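Local atomic coordinates of McyG protein (Microcystis aeruginosa PCC 7806, PDB entry 4R0M), a protein that probably activates phenylalanine or a related acid as an adenylate for loading onto its peptidyl carrier domain in microcystin synthesis, and is captured here with phenylalanyl-adenylate. Residues Y466-A471 with S537-D542; Y52-V57 with E157-P162; D172-A177 with T195-L200. One frame throughout, in Å; residues are numbered along the deposited sequence.

Contact 1 (Y466-A471 with S537-D542)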
ATOM      1  N   TYR A 466     -10.349  11.159  -1.757  1.00 37.82           N
ATOM      2  CA  TYR A 466     -11.167  11.103  -0.563  1.00 37.65           C
ATOM      3  C   TYR A 466     -12.574  10.611  -0.798  1.00 38.15           C
ATOM      4  O   TYR A 466     -13.442  10.897  -0.032  1.00 38.67           O
ATOM      5  CB  TYR A 466     -11.244  12.464   0.081  1.00 37.22           C
ATOM      6  CG  TYR A 466      -9.950  13.029   0.509  1.00 36.95           C
ATOM      7  CD1 TYR A 466      -9.428  12.725   1.718  1.00 36.76           C
ATOM      8  CD2 TYR A 466      -9.258  13.876  -0.293  1.00 37.33           C
ATOM      9  CE1 TYR A 466      -8.241  13.233   2.120  1.00 37.13           C
ATOM     10  CE2 TYR A 466      -8.070  14.393   0.105  1.00 37.34           C
ATOM     11  CZ  TYR A 466      -7.579  14.064   1.322  1.00 37.29           C
ATOM     12  OH  TYR A 466      -6.410  14.573   1.738  1.00 37.91           O
ATOM     13  N   THR A 467     -12.800   9.917  -1.894  1.00 37.62           N
ATOM     14  CA  THR A 467     -14.123   9.571  -2.323  1.00 37.14           C
ATOM     15  C   THR A 467     -14.383   8.096  -2.189  1.00 37.26           C
ATOM     16  O   THR A 467     -13.503   7.333  -2.336  1.00 37.46           O
ATOM     17  CB  THR A 467     -14.347  10.022  -3.753  1.00 37.10           C
ATOM     18  OG1 THR A 467     -14.108  11.407  -3.837  1.00 37.11           O
ATOM     19  CG2 THR A 467     -15.720   9.787  -4.146  1.00 37.30           C
ATOM     20  N   ALA A 468     -15.594   7.712  -1.836  1.00 37.50           N
ATOM     21  CA  ALA A 468     -15.973   6.307  -1.700  1.00 37.82           C
ATOM     22  C   ALA A 468     -17.416   6.064  -2.137  1.00 38.13           C
ATOM     23  O   ALA A 468     -18.289   6.912  -1.941  1.00 37.79           O
ATOM     24  CB  ALA A 468     -15.769   5.835  -0.270  1.00 38.04           C
ATOM     25  N   ALA A 469     -17.650   4.900  -2.735  1.00 37.94           N
ATOM     26  CA  ALA A 469     -18.987   4.478  -3.120  1.00 38.09           C
ATOM     27  C   ALA A 469     -19.243   3.057  -2.626  1.00 38.94           C
ATOM     28  O   ALA A 469     -18.482   2.136  -2.934  1.00 39.30           O
ATOM     29  CB  ALA A 469     -19.158   4.567  -4.629  1.00 38.35           C
ATOM     30  N   PHE A 470     -20.310   2.890  -1.849  1.00 39.16           N
ATOM     31  CA  PHE A 470     -20.681   1.582  -1.305  1.00 39.96           C
ATOM     32  C   PHE A 470     -22.195   1.448  -1.165  1.00 41.06           C
ATOM     33  O   PHE A 470     -22.917   2.449  -1.160  1.00 41.19           O
ATOM     34  CB  PHE A 470     -19.988   1.328   0.042  1.00 39.03           C
ATOM     35  CG  PHE A 470     -20.290   2.362   1.090  1.00 38.35           C
ATOM     36  CD1 PHE A 470     -19.518   3.515   1.192  1.00 37.91           C
ATOM     37  CD2 PHE A 470     -21.344   2.183   1.980  1.00 37.88           C
ATOM     38  CE1 PHE A 470     -19.795   4.472   2.157  1.00 37.84           C
ATOM     39  CE2 PHE A 470     -21.626   3.137   2.946  1.00 37.87           C
ATOM     40  CZ  PHE A 470     -20.847   4.281   3.037  1.00 37.87           C
ATOM     41  N   ALA A 471     -22.662   0.209  -1.042  1.00 43.35           N
ATOM     42  CA  ALA A 471     -24.090  -0.083  -0.951  1.00 45.97           C
ATOM     43  C   ALA A 471     -24.477  -0.734   0.376  1.00 47.89           C
ATOM     44  O   ALA A 471     -23.853  -1.709   0.805  1.00 48.38           O
ATOM     45  CB  ALA A 471     -24.524  -0.959  -2.118  1.00 46.00           C
ATOM     46  N   SER A 537     -15.049  -0.254   4.373  1.00 44.74           N
ATOM     47  CA  SER A 537     -15.668  -0.973   5.484  1.00 45.49           C
ATOM     48  C   SER A 537     -15.887  -0.069   6.698  1.00 45.71           C
ATOM     49  O   SER A 537     -16.963  -0.078   7.295  1.00 45.08           O
ATOM     50  CB  SER A 537     -14.825  -2.189   5.867  1.00 45.65           C
ATOM     51  OG  SER A 537     -14.766  -3.111   4.794  1.00 47.40           O
ATOM     52  N   LYS A 538     -14.865   0.714   7.043  1.00 46.46           N
ATOM     53  CA  LYS A 538     -14.942   1.657   8.161  1.00 47.42           C
ATOM     54  C   LYS A 538     -15.964   2.767   7.912  1.00 46.80           C
ATOM     55  O   LYS A 538     -16.630   3.222   8.844  1.00 46.40           O
ATOM     56  CB  LYS A 538     -13.568   2.261   8.467  1.00 48.59           C
ATOM     57  CG  LYS A 538     -12.624   1.329   9.209  1.00 50.66           C
ATOM     58  CD  LYS A 538     -11.301   2.017   9.522  1.00 52.01           C
ATOM     59  CE  LYS A 538     -10.369   1.121  10.327  1.00 52.77           C
ATOM     60  NZ  LYS A 538     -10.836   0.923  11.730  1.00 53.43           N
ATOM     61  N   LEU A 539     -16.081   3.195   6.655  1.00 45.74           N
ATOM     62  CA  LEU A 539     -17.058   4.212   6.271  1.00 45.13           C
ATOM     63  C   LEU A 539     -18.485   3.671   6.271  1.00 45.71           C
ATOM     64  O   LEU A 539     -19.420   4.388   6.636  1.00 44.79           O
ATOM     65  CB  LEU A 539     -16.719   4.819   4.907  1.00 43.80           C
ATOM     66  CG  LEU A 539     -15.710   5.969   4.891  1.00 43.14           C
ATOM     67  CD1 LEU A 539     -15.345   6.337   3.463  1.00 42.37           C
ATOM     68  CD2 LEU A 539     -16.229   7.192   5.638  1.00 43.31           C
ATOM     69  N   LYS A 540     -18.642   2.413   5.858  1.00 45.97           N
ATOM     70  CA  LYS A 540     -19.940   1.744   5.885  1.00 46.99           C
ATOM     71  C   LYS A 540     -20.456   1.638   7.320  1.00 47.71           C
ATOM     72  O   LYS A 540     -21.622   1.936   7.588  1.00 47.84           O
ATOM     73  CB  LYS A 540     -19.864   0.361   5.230  1.00 46.80           C
ATOM     74  CG  LYS A 540     -21.218  -0.319   5.064  1.00 47.92           C
ATOM     75  CD  LYS A 540     -21.102  -1.725   4.490  1.00 48.75           C
ATOM     76  CE  LYS A 540     -21.008  -1.711   2.972  1.00 50.32           C
ATOM     77  NZ  LYS A 540     -21.059  -3.086   2.400  1.00 52.03           N
ATOM     78  N   LYS A 541     -19.576   1.227   8.234  1.00 48.39           N
ATOM     79  CA  LYS A 541     -19.913   1.144   9.653  1.00 49.23           C
ATOM     80  C   LYS A 541     -20.278   2.508  10.224  1.00 48.30           C
ATOM     81  O   LYS A 541     -21.322   2.646  10.861  1.00 48.37           O
ATOM     82  CB  LYS A 541     -18.784   0.499  10.461  1.00 51.02           C
ATOM     83  CG  LYS A 541     -18.835  -1.020  10.467  1.00 53.33           C
ATOM     84  CD  LYS A 541     -18.127  -1.597  11.683  1.00 55.20           C
ATOM     85  CE  LYS A 541     -18.503  -3.057  11.882  1.00 56.62           C
ATOM     86  NZ  LYS A 541     -17.917  -3.625  13.127  1.00 57.05           N
ATOM     87  N   ASP A 542     -19.432   3.508   9.973  1.00 47.42           N
ATOM     88  CA  ASP A 542     -19.682   4.888  10.406  1.00 48.04           C
ATOM     89  C   ASP A 542     -21.087   5.371  10.028  1.00 48.12           C
ATOM     90  O   ASP A 542     -21.785   5.971  10.850  1.00 48.14           O
ATOM     91  CB  ASP A 542     -18.627   5.845   9.832  1.00 48.54           C
ATOM     92  CG  ASP A 542     -17.277   5.744  10.536  1.00 49.18           C
ATOM     93  OD1 ASP A 542     -17.205   5.200  11.659  1.00 49.53           O
ATOM     94  OD2 ASP A 542     -16.277   6.223   9.957  1.00 49.45           O
TER
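The flat ring of Phe-470 is the piece on which strand 468-471 meets helix 537-542. Its CG sits between the backbone N and the carbonyl carbon (chi1 58°), the crowded position, and this sends the ring from the strand toward the helix. One ring face receives the helix backbone: Lys-540 N lies 4.0 Å above the plane, offset toward the rim. Phe-470 CE2 approaches Lys-540 CA to 3.7 Å. The two side chains then slide past each other in opposite directions, so that CB and CG of the lysine run along the CD2-CE2 side of the ring. A bend at chi3 (-84°) turns the end of the lysine to the strand, where CE comes within 3.6 Å of Ala-471 O. Leu-539 meets the phenylalanine differently, crossing it at about a right angle, with its CB 4.1 Å from Phe-470 CE1. Its CG is anti to the carbonyl carbon, and its CD1 reaches past the ring to Ala-468 CB at 3.8 Å. The helix therefore rests on two residues of the same strand side, Ala-468 and Phe-470, and its short axis crosses that of the strand at -62°. This joint probably belongs to the small C-terminal subdomain usual in adenylate-forming enzymes. Strand 468-474 is an edge of its three-stranded sheet, paired with strand 479-486, whose Thr-485 also touches Leu-539. From the other side of the strand, Thr-467 and Ala-469 reach helix 449-457, so the strand is layered between two helices.

Contact 2 (Y52-V57 with E157-P162)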
ATOM      1  N   TYR A  52      24.779  -1.104   6.065  1.00 32.66           N
ATOM      2  CA  TYR A  52      25.206  -2.305   6.776  1.00 32.41           C
ATOM      3  C   TYR A  52      25.918  -1.959   8.085  1.00 31.91           C
ATOM      4  O   TYR A  52      25.614  -2.539   9.129  1.00 31.88           O
ATOM      5  CB  TYR A  52      26.097  -3.164   5.867  1.00 32.68           C
ATOM      6  CG  TYR A  52      26.744  -4.356   6.541  1.00 33.07           C
ATOM      7  CD1 TYR A  52      26.019  -5.521   6.791  1.00 33.43           C
ATOM      8  CD2 TYR A  52      28.088  -4.324   6.914  1.00 33.24           C
ATOM      9  CE1 TYR A  52      26.612  -6.615   7.402  1.00 33.73           C
ATOM     10  CE2 TYR A  52      28.689  -5.413   7.528  1.00 33.22           C
ATOM     11  CZ  TYR A  52      27.950  -6.556   7.769  1.00 33.56           C
ATOM     12  OH  TYR A  52      28.543  -7.638   8.380  1.00 33.59           O
ATOM     13  N   GLN A  53      26.848  -1.005   8.027  1.00 31.85           N
ATOM     14  CA  GLN A  53      27.590  -0.577   9.215  1.00 32.03           C
ATOM     15  C   GLN A  53      26.678   0.090  10.242  1.00 31.47           C
ATOM     16  O   GLN A  53      26.826  -0.131  11.444  1.00 31.49           O
ATOM     17  CB  GLN A  53      28.748   0.361   8.846  1.00 32.62           C
ATOM     18  CG  GLN A  53      29.892  -0.276   8.059  1.00 33.45           C
ATOM     19  CD  GLN A  53      30.575  -1.431   8.782  1.00 33.95           C
ATOM     20  OE1 GLN A  53      30.676  -1.452  10.009  1.00 33.94           O
ATOM     21  NE2 GLN A  53      31.056  -2.399   8.011  1.00 34.73           N
ATOM     22  N   ASP A  54      25.738   0.901   9.756  1.00 31.28           N
ATOM     23  CA  ASP A  54      24.756   1.582  10.603  1.00 30.72           C
ATOM     24  C   ASP A  54      23.843   0.568  11.298  1.00 30.30           C
ATOM     25  O   ASP A  54      23.597   0.662  12.503  1.00 29.50           O
ATOM     26  CB  ASP A  54      23.937   2.567   9.761  1.00 30.84           C
ATOM     27  CG  ASP A  54      23.157   3.572  10.600  1.00 30.45           C
ATOM     28  OD1 ASP A  54      23.374   3.665  11.828  1.00 30.23           O
ATOM     29  OD2 ASP A  54      22.319   4.287  10.010  1.00 30.20           O
ATOM     30  N   ALA A  55      23.365  -0.408  10.528  1.00 30.29           N
ATOM     31  CA  ALA A  55      22.523  -1.485  11.048  1.00 30.50           C
ATOM     32  C   ALA A  55      23.190  -2.276  12.179  1.00 30.61           C
ATOM     33  O   ALA A  55      22.539  -2.602  13.173  1.00 30.81           O
ATOM     34  CB  ALA A  55      22.099  -2.414   9.919  1.00 30.23           C
ATOM     35  N   LEU A  56      24.483  -2.569  12.029  1.00 30.84           N
ATOM     36  CA  LEU A  56      25.251  -3.292  13.054  1.00 30.76           C
ATOM     37  C   LEU A  56      25.319  -2.534  14.378  1.00 31.03           C
ATOM     38  O   LEU A  56      25.244  -3.142  15.450  1.00 30.54           O
ATOM     39  CB  LEU A  56      26.673  -3.600  12.566  1.00 30.56           C
ATOM     40  CG  LEU A  56      26.904  -4.687  11.511  1.00 30.73           C
ATOM     41  CD1 LEU A  56      28.379  -4.752  11.141  1.00 30.96           C
ATOM     42  CD2 LEU A  56      26.418  -6.047  11.989  1.00 30.76           C
ATOM     43  N   VAL A  57      25.469  -1.214  14.291  1.00 31.63           N
ATOM     44  CA  VAL A  57      25.524  -0.347  15.470  1.00 32.26           C
ATOM     45  C   VAL A  57      24.181  -0.359  16.197  1.00 32.60           C
ATOM     46  O   VAL A  57      24.136  -0.521  17.418  1.00 33.29           O
ATOM     47  CB  VAL A  57      25.925   1.104  15.102  1.00 32.80           C
ATOM     48  CG1 VAL A  57      25.874   2.013  16.324  1.00 33.15           C
ATOM     49  CG2 VAL A  57      27.317   1.139  14.482  1.00 32.28           C
ATOM     50  N   GLU A 157      19.411   6.843  19.994  1.00 42.29           N
ATOM     51  CA  GLU A 157      19.944   6.373  21.270  1.00 42.83           C
ATOM     52  C   GLU A 157      20.637   5.019  21.093  1.00 42.38           C
ATOM     53  O   GLU A 157      21.651   4.748  21.738  1.00 43.27           O
ATOM     54  CB  GLU A 157      18.853   6.283  22.337  1.00 43.83           C
ATOM     55  CG  GLU A 157      19.400   6.261  23.759  1.00 45.94           C
ATOM     56  CD  GLU A 157      18.402   5.751  24.785  1.00 47.70           C
ATOM     57  OE1 GLU A 157      17.195   6.052  24.662  1.00 48.86           O
ATOM     58  OE2 GLU A 157      18.831   5.049  25.726  1.00 48.95           O
ATOM     59  N   LEU A 158      20.085   4.182  20.214  1.00 41.59           N
ATOM     60  CA  LEU A 158      20.678   2.881  19.886  1.00 41.07           C
ATOM     61  C   LEU A 158      21.970   3.042  19.093  1.00 41.13           C
ATOM     62  O   LEU A 158      22.855   2.190  19.162  1.00 40.85           O
ATOM     63  CB  LEU A 158      19.694   2.009  19.098  1.00 40.10           C
ATOM     64  CG  LEU A 158      18.367   1.597  19.742  1.00 39.07           C
ATOM     65  CD1 LEU A 158      17.421   1.082  18.673  1.00 38.30           C
ATOM     66  CD2 LEU A 158      18.554   0.552  20.830  1.00 38.78           C
ATOM     67  N   ARG A 159      22.064   4.137  18.341  1.00 41.57           N
ATOM     68  CA  ARG A 159      23.268   4.480  17.588  1.00 42.74           C
ATOM     69  C   ARG A 159      24.426   4.903  18.501  1.00 45.45           C
ATOM     70  O   ARG A 159      25.583   4.916  18.077  1.00 45.52           O
ATOM     71  CB  ARG A 159      22.973   5.592  16.576  1.00 41.13           C
ATOM     72  CG  ARG A 159      22.231   5.135  15.330  1.00 39.57           C
ATOM     73  CD  ARG A 159      22.290   6.193  14.240  1.00 37.85           C
ATOM     74  NE  ARG A 159      21.728   5.713  12.979  1.00 36.85           N
ATOM     75  CZ  ARG A 159      20.560   6.100  12.471  1.00 35.89           C
ATOM     76  NH1 ARG A 159      19.807   6.987  13.109  1.00 35.40           N
ATOM     77  NH2 ARG A 159      20.143   5.601  11.315  1.00 35.07           N
ATOM     78  N   LYS A 160      24.116   5.176  19.742  1.00 48.69           N
ATOM     79  CA  LYS A 160      25.089   5.578  20.704  1.00 52.28           C
ATOM     80  C   LYS A 160      25.729   4.429  21.407  1.00 55.07           C
ATOM     81  O   LYS A 160      26.653   4.613  22.154  1.00 55.61           O
ATOM     82  CB  LYS A 160      24.422   6.418  21.760  1.00 52.99           C
ATOM     83  CG  LYS A 160      23.976   7.767  21.303  1.00 54.17           C
ATOM     84  CD  LYS A 160      23.527   8.538  22.505  1.00 54.84           C
ATOM     85  CE  LYS A 160      22.724   9.754  22.121  1.00 55.47           C
ATOM     86  NZ  LYS A 160      23.501  10.768  21.374  1.00 57.02           N
ATOM     87  N   ALA A 161      25.230   3.237  21.176  1.00 58.86           N
ATOM     88  CA  ALA A 161      25.667   2.098  21.928  1.00 62.82           C
ATOM     89  C   ALA A 161      27.130   1.827  21.702  1.00 66.71           C
ATOM     90  O   ALA A 161      27.659   1.947  20.586  1.00 66.06           O
ATOM     91  CB  ALA A 161      24.855   0.876  21.590  1.00 61.53           C
ATOM     92  N   PRO A 162      27.825   1.613  22.815  1.00 70.91           N
ATOM     93  CA  PRO A 162      29.244   1.329  22.692  1.00 73.06           C
ATOM     94  C   PRO A 162      29.124   0.078  21.892  1.00 74.83           C
ATOM     95  O   PRO A 162      28.407  -0.842  22.288  1.00 75.47           O
ATOM     96  CB  PRO A 162      29.658   1.009  24.125  1.00 72.88           C
ATOM     97  CG  PRO A 162      28.428   0.443  24.746  1.00 72.06           C
ATOM     98  CD  PRO A 162      27.278   1.175  24.112  1.00 71.57           C
TER
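A type I turn from Leu-158 to Ala-161, in the segment that carries helix 155-158, brings the backbone up to helix 48-64, with Val-57 CA and Arg-159 CA 5.7 Å apart. A side-on, two-pronged salt bridge joins them at the surface of the AMP-binding region, where helix 48-64 precedes strand 72-76 in the chain and helix 155-158 follows strand 152-154, the last of the parallel sheet. Arg-159 is extended from CG to NE and presents the NE edge of its guanidinium to Asp-54, whose CG is anti to the backbone N (chi1 -165°). NE donates to Asp-54 OD1 at 2.9 Å along a nearly straight line (168°), and NH2 donates to Asp-54 OD2, also at 2.9 Å. Both oxygens use their syn lone pairs, and with planes 23° apart the groups are nearly coplanar, which fixes the rotation of each. Both groups have further partners: Arg-159 NH1 forms a salt bridge with Asp-82, NH2 also bonds to Gln-81 O, and Asp-54 OD2 accepts from Gln-46. The arginine probably shares its charge between two acids. One turn along the helix, Val-57 directs its CG1 against the turn backbone, 3.4 Å from Arg-159 O.

Contact 3 (D172-A177 with T195-L200)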
ATOM      1  N   ASP A 172      17.865 -19.493   9.246  1.00 34.81           N
ATOM      2  CA  ASP A 172      17.083 -20.313   8.335  1.00 35.43           C
ATOM      3  C   ASP A 172      16.211 -19.379   7.496  1.00 35.30           C
ATOM      4  O   ASP A 172      15.447 -18.589   8.050  1.00 35.58           O
ATOM      5  CB  ASP A 172      16.204 -21.283   9.129  1.00 35.78           C
ATOM      6  CG  ASP A 172      15.646 -22.414   8.281  1.00 36.14           C
ATOM      7  OD1 ASP A 172      15.296 -22.191   7.103  1.00 35.84           O
ATOM      8  OD2 ASP A 172      15.545 -23.541   8.809  1.00 37.70           O
ATOM      9  N   PRO A 173      16.329 -19.457   6.157  1.00 35.31           N
ATOM     10  CA  PRO A 173      15.473 -18.640   5.289  1.00 35.23           C
ATOM     11  C   PRO A 173      13.977 -18.953   5.437  1.00 35.52           C
ATOM     12  O   PRO A 173      13.138 -18.142   5.026  1.00 35.89           O
ATOM     13  CB  PRO A 173      15.966 -18.979   3.874  1.00 35.21           C
ATOM     14  CG  PRO A 173      16.724 -20.256   4.012  1.00 35.71           C
ATOM     15  CD  PRO A 173      17.324 -20.220   5.384  1.00 35.34           C
ATOM     16  N   GLN A 174      13.657 -20.106   6.024  1.00 35.50           N
ATOM     17  CA  GLN A 174      12.268 -20.502   6.290  1.00 35.91           C
ATOM     18  C   GLN A 174      11.728 -19.934   7.610  1.00 35.40           C
ATOM     19  O   GLN A 174      10.542 -20.073   7.912  1.00 35.31           O
ATOM     20  CB  GLN A 174      12.113 -22.029   6.264  1.00 36.33           C
ATOM     21  CG  GLN A 174      12.281 -22.674   4.891  1.00 37.65           C
ATOM     22  CD  GLN A 174      11.064 -22.511   3.992  1.00 39.08           C
ATOM     23  OE1 GLN A 174      10.612 -21.394   3.723  1.00 41.06           O
ATOM     24  NE2 GLN A 174      10.535 -23.630   3.510  1.00 38.73           N
ATOM     25  N   ASP A 175      12.600 -19.310   8.396  1.00 35.15           N
ATOM     26  CA  ASP A 175      12.181 -18.626   9.615  1.00 35.16           C
ATOM     27  C   ASP A 175      11.552 -17.284   9.275  1.00 34.33           C
ATOM     28  O   ASP A 175      11.872 -16.682   8.246  1.00 34.03           O
ATOM     29  CB  ASP A 175      13.368 -18.410  10.560  1.00 36.54           C
ATOM     30  CG  ASP A 175      13.811 -19.687  11.253  1.00 37.91           C
ATOM     31  OD1 ASP A 175      13.031 -20.663  11.294  1.00 38.74           O
ATOM     32  OD2 ASP A 175      14.947 -19.710  11.769  1.00 38.86           O
ATOM     33  N   ALA A 176      10.658 -16.823  10.147  1.00 33.29           N
ATOM     34  CA  ALA A 176      10.039 -15.508  10.020  1.00 32.10           C
ATOM     35  C   ALA A 176      11.095 -14.407  10.031  1.00 31.35           C
ATOM     36  O   ALA A 176      12.007 -14.417  10.860  1.00 31.25           O
ATOM     37  CB  ALA A 176       9.032 -15.286  11.139  1.00 31.79           C
ATOM     38  N   ALA A 177      10.963 -13.470   9.097  1.00 30.29           N
ATOM     39  CA  ALA A 177      11.874 -12.334   8.998  1.00 29.91           C
ATOM     40  C   ALA A 177      11.136 -11.007   9.166  1.00 29.58           C
ATOM     41  O   ALA A 177      11.730 -10.005   9.560  1.00 28.88           O
ATOM     42  CB  ALA A 177      12.609 -12.362   7.666  1.00 29.50           C
ATOM     43  N   THR A 195       8.611 -14.902   5.622  1.00 27.34           N
ATOM     44  CA  THR A 195       9.933 -15.495   5.771  1.00 27.48           C
ATOM     45  C   THR A 195      10.902 -14.839   4.793  1.00 27.77           C
ATOM     46  O   THR A 195      10.475 -14.126   3.877  1.00 27.87           O
ATOM     47  CB  THR A 195       9.888 -17.015   5.511  1.00 27.18           C
ATOM     48  OG1 THR A 195       9.486 -17.257   4.158  1.00 27.12           O
ATOM     49  CG2 THR A 195       8.904 -17.694   6.453  1.00 26.61           C
ATOM     50  N   HIS A 196      12.200 -15.075   4.991  1.00 27.79           N
ATOM     51  CA  HIS A 196      13.225 -14.671   4.026  1.00 28.00           C
ATOM     52  C   HIS A 196      12.904 -15.246   2.679  1.00 28.25           C
ATOM     53  O   HIS A 196      12.978 -14.554   1.662  1.00 28.19           O
ATOM     54  CB  HIS A 196      14.607 -15.166   4.447  1.00 28.07           C
ATOM     55  CG  HIS A 196      15.028 -14.730   5.827  1.00 27.44           C
ATOM     56  ND1 HIS A 196      15.788 -13.643   6.041  1.00 27.44           N
ATOM     57  CD2 HIS A 196      14.781 -15.289   7.078  1.00 27.24           C
ATOM     58  CE1 HIS A 196      16.013 -13.505   7.360  1.00 27.27           C
ATOM     59  NE2 HIS A 196      15.396 -14.514   7.994  1.00 27.29           N
ATOM     60  N   HIS A 197      12.538 -16.527   2.674  1.00 29.04           N
ATOM     61  CA  HIS A 197      12.224 -17.251   1.448  1.00 29.61           C
ATOM     62  C   HIS A 197      11.020 -16.692   0.745  1.00 29.41           C
ATOM     63  O   HIS A 197      11.000 -16.645  -0.483  1.00 29.53           O
ATOM     64  CB  HIS A 197      12.051 -18.740   1.727  1.00 30.59           C
ATOM     65  CG  HIS A 197      12.012 -19.592   0.479  1.00 31.55           C
ATOM     66  ND1 HIS A 197      13.076 -19.736  -0.334  1.00 31.97           N
ATOM     67  CD2 HIS A 197      10.988 -20.357  -0.076  1.00 32.23           C
ATOM     68  CE1 HIS A 197      12.752 -20.546  -1.358  1.00 32.58           C
ATOM     69  NE2 HIS A 197      11.474 -20.927  -1.200  1.00 32.64           N
ATOM     70  N   ASN A 198      10.011 -16.263   1.512  1.00 28.90           N
ATOM     71  CA  ASN A 198       8.851 -15.554   0.956  1.00 28.19           C
ATOM     72  C   ASN A 198       9.280 -14.316   0.178  1.00 27.66           C
ATOM     73  O   ASN A 198       8.946 -14.160  -0.996  1.00 27.50           O
ATOM     74  CB  ASN A 198       7.866 -15.126   2.062  1.00 27.86           C
ATOM     75  CG  ASN A 198       7.043 -16.281   2.621  1.00 27.40           C
ATOM     76  OD1 ASN A 198       6.705 -16.288   3.809  1.00 27.19           O
ATOM     77  ND2 ASN A 198       6.706 -17.250   1.776  1.00 26.84           N
ATOM     78  N   ILE A 199      10.032 -13.448   0.851  1.00 27.47           N
ATOM     79  CA  ILE A 199      10.443 -12.154   0.308  1.00 27.77           C
ATOM     80  C   ILE A 199      11.366 -12.308  -0.907  1.00 28.57           C
ATOM     81  O   ILE A 199      11.129 -11.702  -1.956  1.00 28.06           O
ATOM     82  CB  ILE A 199      11.107 -11.282   1.404  1.00 27.16           C
ATOM     83  CG1 ILE A 199      10.092 -10.956   2.507  1.00 27.10           C
ATOM     84  CG2 ILE A 199      11.682 -10.000   0.813  1.00 26.81           C
ATOM     85  CD1 ILE A 199      10.708 -10.583   3.841  1.00 26.94           C
ATOM     86  N   LEU A 200      12.397 -13.137  -0.764  1.00 29.19           N
ATOM     87  CA  LEU A 200      13.399 -13.308  -1.816  1.00 30.18           C
ATOM     88  C   LEU A 200      12.896 -14.104  -3.016  1.00 30.86           C
ATOM     89  O   LEU A 200      13.445 -13.994  -4.112  1.00 30.92           O
ATOM     90  CB  LEU A 200      14.701 -13.883  -1.249  1.00 29.93           C
ATOM     91  CG  LEU A 200      15.359 -12.949  -0.224  1.00 29.80           C
ATOM     92  CD1 LEU A 200      16.578 -13.595   0.412  1.00 30.12           C
ATOM     93  CD2 LEU A 200      15.715 -11.601  -0.843  1.00 29.51           C
TER
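A capping box starts helix 196-210 at the open end of the hairpin formed by strands 176-182 and 190-195, whose connecting segment is rich in Ser, Thr and Gly, as in the phosphate-binding loop of adenylate-forming enzymes. Thr-195, the N-cap, holds OG1 in the crowded position between its backbone N and carbonyl carbon (chi1 63°), where it accepts from Asn-198 N at 2.9 Å. In return Asn-198 OD1 accepts a hydrogen bond from Thr-195 N at 3.0 Å, almost straight (177°). Thr-195 is also the antiparallel, non-hydrogen-bonded partner of Ala-176, and its CA lies 3.4 Å from Asp-175 O in a CA-H...O contact. Before the strand, a type I turn from Asp-172 to Asp-175, fastened by an Asx turn from Asp-172 OD1 to Gln-174 N, presents Pro-173 O to the first turn of the helix. It accepts from His-197 N at 2.9 Å, the donor lying above the carbonyl plane. The ring of His-196 lies flat beneath Ala-177, whose CB stands 3.5 Å from the ring centroid, only 9° off the normal, a CH-pi contact. His-196 CD2 also lies 3.4 Å from Asp-175 O, while ND1 is hydrogen-bonded to Leu-19 N. An alanine in place of His-196 would take away both the ring under Ala-177 and the ND1 bond to Leu-19, and would probably loosen the junction of strand, helix and helix 19-27. Alongside, Gln-174 OE1 reaches His-197 CB at 3.6 Å, and the ring of His-197 stacks on Trp-16. The hairpin base is thus packed against helix 196-210, which touches helix 227-240 through Ile-199 and helix 19-27 through Leu-200.

In the fold
Read from the N terminus, the three contacts come in series, neither nesting nor crossing. Contact 2 closes first, across 99 residues that include all four strands of the parallel sheet, so it ties helix 48-64 to the segment leaving the last of them. Contact 3 follows and closes a short loop of 17 residues, the hairpin, joining its base to helix 196-210; the two centres are about 24 Å apart. Contact 1, much later, encloses 65 residues and ties edge strand 468-474 of the three-stranded sheet to helix 536-545, near the end of the modelled chain. It lies across the chain's centre from both others, about 44 and 36 Å from contacts 2 and 3, centre to centre.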